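Local coordinates for protein beta-1,3-glucanosyltransferase (Rhizomucor miehei CAU432, PDB 4WTP) that is a carbohydrate-active enzyme of glycoside hydrolase family 17, built on a beta/alpha barrel, at residues M98-P103 / S132-R137. Sequence-based numbering, arbitrary orientation.
With EDO (1,2-ethanediol), chain C.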
# COMPACT_ATOMS: atom_id res chain seq x y z
N MET A 98 -9.92 0.77 -0.06
CA MET A 98 -11.04 1.68 -0.22
C MET A 98 -10.51 3.08 -0.06
O MET A 98 -9.73 3.36 0.87
CB MET A 98 -12.11 1.44 0.85
CG MET A 98 -12.66 0.02 0.90
SD MET A 98 -13.90 -0.29 2.20
CE MET A 98 -15.35 0.54 1.47
N TRP A 99 -10.89 3.98 -0.96
CA TRP A 99 -10.43 5.36 -0.89
C TRP A 99 -11.48 6.28 -0.35
O TRP A 99 -12.40 6.68 -1.08
CB TRP A 99 -9.91 5.87 -2.24
CG TRP A 99 -9.21 7.17 -2.01
CD1 TRP A 99 -9.72 8.44 -2.16
CD2 TRP A 99 -7.90 7.33 -1.42
NE1 TRP A 99 -8.80 9.38 -1.76
CE2 TRP A 99 -7.68 8.77 -1.29
CE3 TRP A 99 -6.92 6.45 -1.01
CZ2 TRP A 99 -6.51 9.28 -0.78
CZ3 TRP A 99 -5.73 6.97 -0.50
CH2 TRP A 99 -5.53 8.35 -0.40
N ILE A 100 -11.39 6.58 0.94
CA ILE A 100 -12.38 7.43 1.58
C ILE A 100 -11.70 8.73 2.00
O ILE A 100 -10.59 8.72 2.51
CB ILE A 100 -13.14 6.74 2.74
CG1 ILE A 100 -12.14 6.11 3.70
CG2 ILE A 100 -14.11 5.64 2.23
CD1 ILE A 100 -12.76 5.57 4.97
N ASP A 101 -12.37 9.84 1.68
CA ASP A 101 -11.94 11.19 2.11
C ASP A 101 -13.12 12.17 2.20
O ASP A 101 -13.64 12.43 3.29
CB ASP A 101 -10.76 11.73 1.29
CG ASP A 101 -10.97 11.62 -0.20
OD1 ASP A 101 -12.11 11.42 -0.66
OD2 ASP A 101 -9.95 11.75 -0.92
N ARG A 102 -13.63 12.65 1.06
CA ARG A 102 -14.77 13.57 1.10
C ARG A 102 -16.03 12.77 1.48
O ARG A 102 -16.11 11.55 1.20
CB ARG A 102 -14.93 14.32 -0.22
CG ARG A 102 -15.46 13.51 -1.39
CD ARG A 102 -15.87 14.44 -2.53
NE ARG A 102 -16.58 13.76 -3.61
CZ ARG A 102 -16.00 13.01 -4.55
NH1 ARG A 102 -14.68 12.84 -4.55
NH2 ARG A 102 -16.73 12.44 -5.49
N PRO A 103 -17.01 13.43 2.14
CA PRO A 103 -18.26 12.82 2.62
C PRO A 103 -18.93 11.81 1.67
O PRO A 103 -19.34 10.75 2.12
CB PRO A 103 -19.15 14.03 2.86
CG PRO A 103 -18.19 15.08 3.32
CD PRO A 103 -16.85 14.80 2.67
N SER A 132 -6.97 5.21 3.69
CA SER A 132 -5.54 5.44 3.93
C SER A 132 -5.35 6.90 4.31
O SER A 132 -5.73 7.80 3.55
CB SER A 132 -4.74 5.15 2.66
OG SER A 132 -3.36 5.47 2.84
N GLU A 133 -4.83 7.11 5.52
CA GLU A 133 -4.58 8.46 6.06
C GLU A 133 -5.85 9.28 6.26
O GLU A 133 -5.81 10.52 6.21
CB GLU A 133 -3.49 9.21 5.28
CG GLU A 133 -2.15 8.56 5.61
CD GLU A 133 -1.00 9.09 4.79
OE1 GLU A 133 -1.03 10.27 4.40
OE2 GLU A 133 -0.02 8.33 4.57
N VAL A 134 -6.95 8.60 6.56
CA VAL A 134 -8.22 9.30 6.84
C VAL A 134 -8.10 10.23 8.06
O VAL A 134 -8.57 11.37 8.01
CB VAL A 134 -9.36 8.29 7.05
CG1 VAL A 134 -10.64 8.98 7.54
CG2 VAL A 134 -9.61 7.54 5.75
N LEU A 135 -7.49 9.73 9.14
CA LEU A 135 -7.30 10.53 10.33
C LEU A 135 -6.14 11.53 10.20
O LEU A 135 -6.24 12.66 10.67
CB LEU A 135 -7.13 9.65 11.56
CG LEU A 135 -8.33 8.77 11.90
CD1 LEU A 135 -8.02 7.99 13.17
CD2 LEU A 135 -9.62 9.58 12.09
N TYR A 136 -5.07 11.14 9.50
CA TYR A 136 -4.02 12.14 9.20
C TYR A 136 -4.60 13.37 8.50
O TYR A 136 -4.29 14.51 8.86
CB TYR A 136 -2.89 11.52 8.36
CG TYR A 136 -1.95 12.57 7.82
CD1 TYR A 136 -0.97 13.14 8.63
CD2 TYR A 136 -2.09 13.03 6.52
CE1 TYR A 136 -0.12 14.12 8.15
CE2 TYR A 136 -1.26 14.03 6.02
CZ TYR A 136 -0.27 14.56 6.84
OH TYR A 136 0.57 15.53 6.38
N ARG A 137 -5.46 13.14 7.51
CA ARG A 137 -6.08 14.24 6.73
C ARG A 137 -7.21 14.96 7.44
O ARG A 137 -7.66 16.04 6.99
CB ARG A 137 -6.60 13.76 5.37
CG ARG A 137 -5.51 13.45 4.37
CD ARG A 137 -6.05 13.22 2.96
NE ARG A 137 -7.07 12.17 3.00
CZ ARG A 137 -6.78 10.89 2.85
NH1 ARG A 137 -5.52 10.52 2.61
NH2 ARG A 137 -7.75 9.97 2.95
C1 EDO C . -14.38 15.66 4.26
O1 EDO C . -15.38 16.48 4.87
C2 EDO C . -14.22 14.40 5.07
O2 EDO C . -15.32 13.50 4.87
O HOH W 1 -8.54 6.98 1.97
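Ile100 and Val134 form the tight side of this contact: CG1 of Ile100 lies 3.6 Å from CG2 of Val134, and its CD1 reaches the same methyl. CG1 stands between the backbone N and the carbonyl carbon (chi1 51°), which carries the branch across to Val134, while Tyr148 and Phe106 also touch Ile100. Next to this buried pair a single water bridges the backbones, donating to Ile100 O at 2.7 Å and accepting from Ser132 N at 2.9 Å. Both segments run from the last residue of a strand, 93-98 or 125-132, into the loop that follows, and the contact joins the beta3-alpha3 and beta4-alpha4 loops at the C-terminal end of a (beta/alpha)8 barrel. Toward the partly exposed side the packing gives way to an indole ring and a guanidinium group. Arg137, bent at chi3, lays one face of its guanidinium against CZ2 of Trp99, the planes 33° apart, with NH2 above the indole plane near its rim. NH1 also donates to Ser132 O (2.9 Å), NH2 adds a weak hydrogen bond to that oxygen, and NE forms a salt bridge with Asp139, which together fix the group's rotation. On the same side, NE1 of Trp99 donates to OD2 of Asp101 at 2.8 Å, meeting it from above the carboxylate plane.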